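Local structure of ATP phosphoribosyltransferase (Thermotoga maritima, 1USY) at residues 45-50 with 65-70; 86-91 with 165-170; 103-108 with 120-125. The protein probably catalyses the condensation of ATP with 5-phosphoribosyl 1-diphosphate to N'-(5'-phosphoribosyl)-ATP, the first step of histidine biosynthesis. All coordinates share one frame; numbering follows the deposited sequence.

Contact 1: residues 45-50 with 65-70. With HIS (histidine), chain V.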
loop_
_atom_site.group_PDB
_atom_site.type_symbol
_atom_site.label_atom_id
_atom_site.label_comp_id
_atom_site.label_asym_id
_atom_site.label_seq_id
_atom_site.Cartn_x
_atom_site.Cartn_y
_atom_site.Cartn_z
ATOM N N ARG H 45 -29.161 7.595 21.619
ATOM C CA ARG H 45 -28.620 6.488 22.372
ATOM C C ARG H 45 -27.313 6.906 23.003
ATOM O O ARG H 45 -26.617 7.764 22.462
ATOM C CB ARG H 45 -28.426 5.278 21.483
ATOM C CG ARG H 45 -29.703 4.696 21.025
ATOM C CD ARG H 45 -29.975 3.323 21.553
ATOM N NE ARG H 45 -31.050 2.665 20.813
ATOM C CZ ARG H 45 -31.114 1.353 20.547
ATOM N NH1 ARG H 45 -30.144 0.520 20.947
ATOM N NH2 ARG H 45 -32.164 0.867 19.873
ATOM N N PRO H 46 -26.964 6.289 24.129
ATOM C CA PRO H 46 -25.880 6.790 24.957
ATOM C C PRO H 46 -24.579 6.807 24.189
ATOM O O PRO H 46 -23.877 7.829 24.289
ATOM C CB PRO H 46 -25.859 5.837 26.163
ATOM C CG PRO H 46 -26.574 4.660 25.741
ATOM C CD PRO H 46 -27.564 5.073 24.692
ATOM N N PHE H 47 -24.297 5.771 23.399
ATOM C CA PHE H 47 -23.107 5.746 22.566
ATOM C C PHE H 47 -23.085 6.885 21.558
ATOM O O PHE H 47 -22.010 7.319 21.113
ATOM C CB PHE H 47 -23.053 4.464 21.760
ATOM C CG PHE H 47 -22.159 3.384 22.311
ATOM C CD1 PHE H 47 -21.107 2.890 21.532
ATOM C CD2 PHE H 47 -22.453 2.746 23.524
ATOM C CE1 PHE H 47 -20.305 1.822 21.992
ATOM C CE2 PHE H 47 -21.669 1.680 23.990
ATOM C CZ PHE H 47 -20.593 1.218 23.228
ATOM N N ASP H 48 -24.254 7.362 21.166
ATOM C CA ASP H 48 -24.310 8.427 20.172
ATOM C C ASP H 48 -24.198 9.872 20.659
ATOM O O ASP H 48 -24.172 10.783 19.848
ATOM C CB ASP H 48 -25.538 8.246 19.291
ATOM C CG ASP H 48 -25.447 6.983 18.456
ATOM O OD1 ASP H 48 -24.304 6.701 18.012
ATOM O OD2 ASP H 48 -26.437 6.244 18.179
ATOM N N VAL H 49 -24.084 10.075 21.964
ATOM C CA VAL H 49 -23.983 11.417 22.510
ATOM C C VAL H 49 -22.782 12.153 21.962
ATOM O O VAL H 49 -22.933 13.255 21.427
ATOM C CB VAL H 49 -23.925 11.423 24.036
ATOM C CG1 VAL H 49 -23.154 12.653 24.520
ATOM C CG2 VAL H 49 -25.320 11.382 24.602
ATOM N N PRO H 50 -21.593 11.547 22.049
ATOM C CA PRO H 50 -20.374 12.247 21.631
ATOM C C PRO H 50 -20.439 12.552 20.150
ATOM O O PRO H 50 -19.913 13.573 19.743
ATOM C CB PRO H 50 -19.236 11.276 21.946
ATOM C CG PRO H 50 -19.799 10.130 22.521
ATOM C CD PRO H 50 -21.298 10.190 22.539
ATOM N N THR H 65 -17.896 7.673 31.187
ATOM C CA THR H 65 -16.494 7.467 30.790
ATOM C C THR H 65 -16.332 6.442 29.637
ATOM O O THR H 65 -15.477 6.599 28.748
ATOM C CB THR H 65 -15.692 6.970 31.985
ATOM O OG1 THR H 65 -15.845 7.887 33.083
ATOM C CG2 THR H 65 -14.212 6.979 31.682
ATOM N N ASP H 66 -17.137 5.384 29.690
ATOM C CA ASP H 66 -17.059 4.297 28.745
ATOM C C ASP H 66 -17.283 4.840 27.327
ATOM O O ASP H 66 -16.446 4.582 26.429
ATOM C CB ASP H 66 -18.076 3.196 29.102
ATOM C CG ASP H 66 -19.481 3.738 29.351
ATOM O OD1 ASP H 66 -19.609 4.861 29.883
ATOM O OD2 ASP H 66 -20.534 3.110 29.050
ATOM N N VAL H 67 -18.358 5.611 27.114
ATOM C CA VAL H 67 -18.615 6.102 25.760
ATOM C C VAL H 67 -17.598 7.171 25.381
ATOM O O VAL H 67 -17.057 7.181 24.260
ATOM C CB VAL H 67 -20.095 6.539 25.470
ATOM C CG1 VAL H 67 -21.111 5.538 26.071
ATOM C CG2 VAL H 67 -20.348 7.917 25.957
ATOM N N LEU H 68 -17.267 8.004 26.339
ATOM C CA LEU H 68 -16.269 9.042 26.073
ATOM C C LEU H 68 -14.934 8.440 25.588
ATOM O O LEU H 68 -14.318 8.940 24.641
ATOM C CB LEU H 68 -16.064 9.902 27.301
ATOM C CG LEU H 68 -17.190 10.887 27.604
ATOM C CD1 LEU H 68 -16.849 11.573 28.894
ATOM C CD2 LEU H 68 -17.372 11.913 26.503
ATOM N N LEU H 69 -14.520 7.349 26.234
ATOM C CA LEU H 69 -13.295 6.662 25.866
ATOM C C LEU H 69 -13.450 5.788 24.628
ATOM O O LEU H 69 -12.510 5.686 23.868
ATOM C CB LEU H 69 -12.755 5.847 27.048
ATOM C CG LEU H 69 -12.054 6.653 28.156
ATOM C CD1 LEU H 69 -11.713 5.755 29.324
ATOM C CD2 LEU H 69 -10.806 7.362 27.646
ATOM N N GLU H 70 -14.616 5.174 24.428
ATOM C CA GLU H 70 -14.809 4.317 23.269
ATOM C C GLU H 70 -14.767 5.090 21.990
ATOM O O GLU H 70 -14.309 4.551 21.008
ATOM C CB GLU H 70 -16.122 3.534 23.306
ATOM C CG GLU H 70 -16.395 2.819 21.989
ATOM C CD GLU H 70 -15.615 1.527 21.866
ATOM O OE1 GLU H 70 -15.694 0.829 20.811
ATOM O OE2 GLU H 70 -14.926 1.193 22.858
HETATM N N HIS V . -13.608 11.264 31.001
HETATM C CA HIS V . -13.088 11.061 32.384
HETATM C C HIS V . -11.597 10.723 32.380
HETATM O O HIS V . -11.193 9.610 32.008
HETATM C CB HIS V . -13.881 9.960 33.086
HETATM C CG HIS V . -13.375 9.614 34.451
HETATM N ND1 HIS V . -14.115 8.870 35.342
HETATM C CD2 HIS V . -12.212 9.900 35.082
HETATM C CE1 HIS V . -13.429 8.709 36.458
HETATM N NE2 HIS V . -12.273 9.336 36.331
HETATM O OXT HIS V . -10.784 11.569 32.771
#

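Contact 2: residues 86-91 with 165-170. With HIS (histidine), chain V.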
loop_
_atom_site.group_PDB
_atom_site.type_symbol
_atom_site.label_atom_id
_atom_site.label_comp_id
_atom_site.label_asym_id
_atom_site.label_seq_id
_atom_site.Cartn_x
_atom_site.Cartn_y
_atom_site.Cartn_z
ATOM N N SER H 86 -19.223 2.404 38.725
ATOM C CA SER H 86 -18.974 1.166 37.986
ATOM C C SER H 86 -17.627 1.237 37.313
ATOM O O SER H 86 -17.039 2.321 37.230
ATOM C CB SER H 86 -20.091 0.837 37.001
ATOM O OG SER H 86 -20.315 1.899 36.107
ATOM N N ARG H 87 -17.143 0.067 36.867
ATOM C CA ARG H 87 -15.816 -0.101 36.263
ATOM C C ARG H 87 -15.896 -0.921 34.989
ATOM O O ARG H 87 -16.626 -1.928 34.965
ATOM C CB ARG H 87 -14.865 -0.844 37.216
ATOM C CG ARG H 87 -15.148 -0.799 38.741
ATOM C CD ARG H 87 -13.930 -0.338 39.602
ATOM N NE ARG H 87 -14.345 0.049 40.957
ATOM C CZ ARG H 87 -13.619 0.732 41.853
ATOM N NH1 ARG H 87 -12.391 1.174 41.590
ATOM N NH2 ARG H 87 -14.143 0.985 43.046
ATOM N N MET H 88 -15.135 -0.523 33.947
ATOM C CA MET H 88 -14.852 -1.397 32.815
ATOM C C MET H 88 -13.820 -2.427 33.282
ATOM O O MET H 88 -12.787 -2.048 33.848
ATOM C CB MET H 88 -14.253 -0.611 31.666
ATOM C CG MET H 88 -15.242 -0.265 30.575
ATOM S SD MET H 88 -15.915 -1.648 29.755
ATOM C CE MET H 88 -14.638 -1.922 28.809
ATOM N N VAL H 89 -14.098 -3.715 33.081
ATOM C CA VAL H 89 -13.185 -4.770 33.503
ATOM C C VAL H 89 -12.934 -5.799 32.402
ATOM O O VAL H 89 -13.680 -5.890 31.402
ATOM C CB VAL H 89 -13.734 -5.537 34.705
ATOM C CG1 VAL H 89 -13.874 -4.610 35.958
ATOM C CG2 VAL H 89 -15.080 -6.257 34.331
ATOM N N LEU H 90 -11.882 -6.579 32.595
ATOM C CA LEU H 90 -11.667 -7.779 31.822
ATOM C C LEU H 90 -12.248 -8.921 32.655
ATOM O O LEU H 90 -12.025 -8.987 33.866
ATOM C CB LEU H 90 -10.178 -7.985 31.573
ATOM C CG LEU H 90 -9.662 -9.130 30.681
ATOM C CD1 LEU H 90 -9.839 -8.769 29.228
ATOM C CD2 LEU H 90 -8.185 -9.427 30.973
ATOM N N ALA H 91 -13.005 -9.812 32.022
ATOM C CA ALA H 91 -13.550 -10.945 32.746
ATOM C C ALA H 91 -13.432 -12.206 31.910
ATOM O O ALA H 91 -13.323 -12.143 30.670
ATOM C CB ALA H 91 -15.013 -10.679 33.172
ATOM N N GLU H 165 -9.036 -4.447 36.288
ATOM C CA GLU H 165 -9.733 -3.178 36.144
ATOM C C GLU H 165 -9.077 -2.414 35.001
ATOM O O GLU H 165 -7.850 -2.349 34.919
ATOM C CB GLU H 165 -9.676 -2.365 37.441
ATOM C CG GLU H 165 -9.123 -0.961 37.234
ATOM C CD GLU H 165 -9.659 0.068 38.209
ATOM O OE1 GLU H 165 -9.242 1.254 38.091
ATOM O OE2 GLU H 165 -10.493 -0.305 39.076
ATOM N N ILE H 166 -9.878 -1.871 34.098
ATOM C CA ILE H 166 -9.355 -1.035 33.018
ATOM C C ILE H 166 -9.550 0.447 33.366
ATOM O O ILE H 166 -8.579 1.196 33.380
ATOM C CB ILE H 166 -10.008 -1.401 31.682
ATOM C CG1 ILE H 166 -9.666 -2.841 31.278
ATOM C CG2 ILE H 166 -9.584 -0.423 30.606
ATOM C CD1 ILE H 166 -10.497 -3.362 30.097
ATOM N N PHE H 167 -10.787 0.873 33.655
ATOM C CA PHE H 167 -11.028 2.187 34.262
ATOM C C PHE H 167 -12.306 2.202 35.075
ATOM O O PHE H 167 -13.234 1.449 34.796
ATOM C CB PHE H 167 -11.078 3.309 33.202
ATOM C CG PHE H 167 -11.973 3.005 32.007
ATOM C CD1 PHE H 167 -13.308 3.363 31.995
ATOM C CD2 PHE H 167 -11.458 2.381 30.875
ATOM C CE1 PHE H 167 -14.110 3.099 30.866
ATOM C CE2 PHE H 167 -12.262 2.125 29.736
ATOM C CZ PHE H 167 -13.577 2.480 29.737
ATOM N N VAL H 168 -12.361 3.105 36.051
ATOM C CA VAL H 168 -13.582 3.431 36.791
ATOM C C VAL H 168 -14.508 4.314 35.926
ATOM O O VAL H 168 -14.013 5.113 35.122
ATOM C CB VAL H 168 -13.214 4.012 38.241
ATOM C CG1 VAL H 168 -12.506 5.364 38.178
ATOM C CG2 VAL H 168 -14.401 4.047 39.182
ATOM N N ILE H 169 -15.834 4.143 36.051
ATOM C CA ILE H 169 -16.799 4.927 35.251
ATOM C C ILE H 169 -17.616 5.890 36.088
ATOM O O ILE H 169 -18.064 5.561 37.192
ATOM C CB ILE H 169 -17.789 4.018 34.537
ATOM C CG1 ILE H 169 -17.048 2.972 33.718
ATOM C CG2 ILE H 169 -18.786 4.837 33.707
ATOM C CD1 ILE H 169 -17.919 1.873 33.207
ATOM N N ARG H 170 -17.798 7.086 35.532
ATOM C CA ARG H 170 -18.732 8.087 36.033
ATOM C C ARG H 170 -19.449 8.646 34.809
ATOM O O ARG H 170 -18.939 8.529 33.670
ATOM C CB ARG H 170 -17.998 9.190 36.788
ATOM C CG ARG H 170 -17.101 8.690 37.902
ATOM C CD ARG H 170 -16.806 9.714 39.021
ATOM N NE ARG H 170 -15.946 9.144 40.063
ATOM C CZ ARG H 170 -14.653 8.805 39.897
ATOM N NH1 ARG H 170 -14.040 8.976 38.728
ATOM N NH2 ARG H 170 -13.957 8.303 40.915
HETATM N N HIS V . -13.608 11.264 31.001
HETATM C CA HIS V . -13.088 11.061 32.384
HETATM C C HIS V . -11.597 10.723 32.380
HETATM O O HIS V . -11.193 9.610 32.008
HETATM C CB HIS V . -13.881 9.960 33.086
HETATM C CG HIS V . -13.375 9.614 34.451
HETATM N ND1 HIS V . -14.115 8.870 35.342
HETATM C CD2 HIS V . -12.212 9.900 35.082
HETATM C CE1 HIS V . -13.429 8.709 36.458
HETATM N NE2 HIS V . -12.273 9.336 36.331
HETATM O OXT HIS V . -10.784 11.569 32.771
#

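Contact 3: residues 103-108 with 120-125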
loop_
_atom_site.group_PDB
_atom_site.type_symbol
_atom_site.label_atom_id
_atom_site.label_comp_id
_atom_site.label_asym_id
_atom_site.label_seq_id
_atom_site.Cartn_x
_atom_site.Cartn_y
_atom_site.Cartn_z
ATOM N N LYS H 103 -6.189 -14.383 22.066
ATOM C CA LYS H 103 -7.294 -14.106 22.978
ATOM C C LYS H 103 -8.503 -13.680 22.156
ATOM O O LYS H 103 -8.445 -12.673 21.462
ATOM C CB LYS H 103 -6.938 -12.990 23.966
ATOM C CG LYS H 103 -5.471 -12.815 24.237
ATOM C CD LYS H 103 -5.116 -13.459 25.548
ATOM C CE LYS H 103 -3.774 -12.973 26.064
ATOM N NZ LYS H 103 -2.695 -13.809 25.512
ATOM N N ARG H 104 -9.583 -14.462 22.200
ATOM C CA ARG H 104 -10.860 -14.007 21.658
ATOM C C ARG H 104 -11.508 -13.183 22.765
ATOM O O ARG H 104 -11.588 -13.634 23.903
ATOM C CB ARG H 104 -11.789 -15.160 21.222
ATOM C CG ARG H 104 -11.137 -16.388 20.632
ATOM C CD ARG H 104 -12.062 -17.270 19.794
ATOM N NE ARG H 104 -13.075 -18.001 20.564
ATOM C CZ ARG H 104 -12.851 -19.044 21.373
ATOM N NH1 ARG H 104 -11.622 -19.520 21.573
ATOM N NH2 ARG H 104 -13.874 -19.619 21.998
ATOM N N ILE H 105 -11.901 -11.954 22.453
ATOM C CA ILE H 105 -12.526 -11.085 23.461
ATOM C C ILE H 105 -13.776 -10.459 22.870
ATOM O O ILE H 105 -13.705 -9.799 21.832
ATOM C CB ILE H 105 -11.572 -9.986 23.924
ATOM C CG1 ILE H 105 -10.236 -10.560 24.394
ATOM C CG2 ILE H 105 -12.217 -9.163 25.018
ATOM C CD1 ILE H 105 -9.255 -9.488 24.921
ATOM N N ALA H 106 -14.918 -10.742 23.496
ATOM C CA ALA H 106 -16.208 -10.181 23.121
ATOM C C ALA H 106 -16.459 -8.932 23.955
ATOM O O ALA H 106 -16.099 -8.894 25.127
ATOM C CB ALA H 106 -17.311 -11.205 23.368
ATOM N N THR H 107 -17.104 -7.936 23.361
ATOM C CA THR H 107 -17.338 -6.652 24.020
ATOM C C THR H 107 -18.302 -5.780 23.200
ATOM O O THR H 107 -18.409 -5.941 21.960
ATOM C CB THR H 107 -15.999 -5.966 24.088
ATOM O OG1 THR H 107 -16.150 -4.681 24.683
ATOM C CG2 THR H 107 -15.477 -5.654 22.640
ATOM N N LYS H 108 -18.977 -4.839 23.854
ATOM C CA LYS H 108 -19.701 -3.750 23.160
ATOM C C LYS H 108 -18.728 -2.625 22.945
ATOM O O LYS H 108 -19.107 -1.552 22.468
ATOM C CB LYS H 108 -20.828 -3.138 24.021
ATOM C CG LYS H 108 -21.866 -4.059 24.661
ATOM C CD LYS H 108 -22.551 -3.425 25.871
ATOM C CE LYS H 108 -23.811 -2.655 25.526
ATOM N NZ LYS H 108 -24.328 -1.939 26.736
ATOM N N LYS H 120 -1.088 -4.154 26.589
ATOM C CA LYS H 120 -0.497 -5.313 27.254
ATOM C C LYS H 120 0.204 -6.233 26.256
ATOM O O LYS H 120 0.614 -7.351 26.607
ATOM C CB LYS H 120 -1.556 -6.084 28.053
ATOM C CG LYS H 120 -2.298 -5.237 29.099
ATOM C CD LYS H 120 -1.817 -5.508 30.510
ATOM C CE LYS H 120 -2.370 -4.467 31.489
ATOM N NZ LYS H 120 -2.477 -5.019 32.879
ATOM N N GLY H 121 0.344 -5.745 25.018
ATOM C CA GLY H 121 1.062 -6.442 23.955
ATOM C C GLY H 121 0.345 -7.697 23.509
ATOM O O GLY H 121 0.945 -8.698 23.108
ATOM N N TRP H 122 -0.972 -7.653 23.587
ATOM C CA TRP H 122 -1.743 -8.848 23.352
ATOM C C TRP H 122 -2.078 -8.967 21.906
ATOM O O TRP H 122 -2.330 -7.979 21.225
ATOM C CB TRP H 122 -3.026 -8.835 24.164
ATOM C CG TRP H 122 -2.864 -9.336 25.557
ATOM C CD1 TRP H 122 -1.707 -9.746 26.156
ATOM C CD2 TRP H 122 -3.894 -9.471 26.541
ATOM N NE1 TRP H 122 -1.954 -10.124 27.453
ATOM C CE2 TRP H 122 -3.286 -9.962 27.718
ATOM C CE3 TRP H 122 -5.279 -9.230 26.547
ATOM C CZ2 TRP H 122 -4.005 -10.225 28.878
ATOM C CZ3 TRP H 122 -5.990 -9.486 27.700
ATOM C CH2 TRP H 122 -5.351 -9.987 28.852
ATOM N N HIS H 123 -2.058 -10.200 21.443
ATOM C CA HIS H 123 -2.711 -10.549 20.216
ATOM C C HIS H 123 -4.110 -11.053 20.558
ATOM O O HIS H 123 -4.281 -12.057 21.261
ATOM C CB HIS H 123 -1.905 -11.597 19.471
ATOM C CG HIS H 123 -1.708 -11.248 18.041
ATOM N ND1 HIS H 123 -2.668 -11.504 17.085
ATOM C CD2 HIS H 123 -0.703 -10.593 17.409
ATOM C CE1 HIS H 123 -2.244 -11.057 15.915
ATOM N NE2 HIS H 123 -1.053 -10.504 16.084
ATOM N N CYS H 124 -5.121 -10.343 20.089
ATOM C CA CYS H 124 -6.478 -10.712 20.454
ATOM C C CYS H 124 -7.443 -10.503 19.312
ATOM O O CYS H 124 -7.373 -9.517 18.595
ATOM C CB CYS H 124 -6.924 -9.961 21.709
ATOM S SG CYS H 124 -6.703 -8.193 21.511
ATOM N N ARG H 125 -8.332 -11.467 19.147
ATOM C CA ARG H 125 -9.387 -11.416 18.159
ATOM C C ARG H 125 -10.659 -10.874 18.846
ATOM O O ARG H 125 -11.129 -11.433 19.834
ATOM C CB ARG H 125 -9.531 -12.829 17.549
ATOM C CG ARG H 125 -10.802 -13.174 16.795
ATOM C CD ARG H 125 -10.769 -12.977 15.275
ATOM N NE ARG H 125 -11.836 -12.037 14.913
ATOM C CZ ARG H 125 -13.150 -12.248 15.114
ATOM N NH1 ARG H 125 -13.585 -13.406 15.633
ATOM N NH2 ARG H 125 -14.036 -11.302 14.782
#

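Contact 1: residues 45-50 with 65-70
Val67 packs against Phe47 and Pro50, bringing helix 65-70 up to the turn and first residues of helix 49-54. Its two methyls divide the apolar work: CG1 meets Phe47 CD2 at 4.0 Å, at a slant to the ring, while CG2 lies 4.1 Å from Pro50 CG, the two side chains crossing at about a right angle. Pro46 O sits against the same valine, 3.9 Å from CG2. Farther round the phenyl ring, Glu70 CG, anti to its backbone nitrogen (chi1 171°), comes within 4.0 Å of Phe47 CE1. The glutamate OE2 takes the backbone N-H of Val112 in helix 110-119.

Of the two segments, Thr65 makes the hydrogen bond to the bound histidine, OG1 to ligand ND1 at 3.0 Å; Gln77 OE1 is a second partner of the ligand. Thr65 OG1 is also hydrogen-bonded to Arg170 O. Leu68, which lines this histidine pocket with Thr65, brings CD1 within 3.9 Å of the ligand N. A valine in place of Thr65 would probably cost ND1 its hydroxyl partner and leave Arg170 O with the backbone N-H alone from this residue.

No hydrogen bond joins the two segments, which implies that helix and turn are held by shape and apolar burial, while the Thr65 hydroxyl joins the helix start to both the ligand and strand 160-175.

Contact 2: residues 86-91 with 165-170
Phe167 turns its CG between its own backbone N and carbonyl carbon (chi1 49°), which swings the ring under Met88 CB, and Met88 chi1 (-100°) lays CG beside CZ. The two side chains lie side by side and point the same way. Met88 CB sits 3.8 Å from the centroid of the Phe167 ring and 13° off its normal, a CH-pi contact over the face. Beneath them strands 80-93 and 160-175 run antiparallel. Met88 N bonds to Phe167 O at 2.9 Å and Ile166 N to Met88 O at 2.9 Å, so that Ile166 and Phe167 both face Met88: a classic beta bulge, which shifts the register by one before Val89 pairs with Glu165. Both strands are long members of the mixed sheet of this protein, whose family belongs to the periplasmic-binding-protein clan. On the face of Arg87, Val168 and Glu165, a weak salt bridge spans 3.5 Å from Arg87 NH1 to Glu165 OE2, the planes of the two groups turned obliquely; Val168 CG2 lies over one face of the guanidinium, toward its rim. Ile169 joins the Met88 face, its CD1 4.3 Å from Met88 CG. Beyond the pairing, Val168 lines the histidine pocket.

Contact 3: residues 103-108 with 120-125
This is a parallel strand pairing within a beta-alpha-beta unit, strand 102-107, helix 110-119 and strand 123-128, reinforced by a lysine lying on a tryptophan at the end where strand 123-128 begins. The strand pair is held by three backbone hydrogen bonds. Lys103 N reaches His123 O at 3.1 Å, Arg125 N bonds to Lys103 O, and Ile105 N closes on Arg125 O at 2.8 Å. Lys103 pairs with Cys124 and Arg104 with Arg125.

Lys103 is the most heavily covered residue of the two segments. Its chain crosses Trp122 at about a right angle; the bend at chi2 (-101°) helps bring CE over the indole, 3.5 Å from the centroid of the five-membered ring, and that at chi4 (-88°) directs NZ. NZ stays over the same face, 4.2 Å from that centroid, a cation-pi interaction, and also gives a hydrogen bond to Pro99 O. CE and the ammonium group thus share one face of the indole, while Lys120 CB lies over the opposite face, toward its rim. Ile105 CD1 lies at the edge of the ring, near its plane, 4.3 Å from Trp122 CZ3, and meets Cys124 CB at 4.0 Å.

Gly121, with positive phi, is the C-prime residue of the Schellman motif that closes helix 110-119 and turns the chain toward Trp122. Cys124 is joined by a disulfide to Cys117 of that helix, tying strand to helix covalently. Strand 123-128 is outermost in the sheet of this chain; strand 102-107 lies between it and strand 144-149, whose Leu144 touches both Ile105 and Trp122.

Along the chain contact 1 comes first, and contact 3 falls between the two strands of contact 2. Contacts 1 and 2 have centres about 14 Å apart and share the same bound histidine; Thr65 N probably bonds to Arg170 O, and Leu69 packs on Phe167. Contact 3 lies about 16 Å from contact 2 and about 21 Å from contact 1, centre to centre. Contacts 2 and 3 belong to one mixed sheet, strand 144-149 running between strands 80-93 and 102-107, and Leu90 meets Trp122. Phe47 also touches Lys108. The strands of contact 2 therefore connect this histidine pocket at one end with the beta-alpha-beta unit at the other.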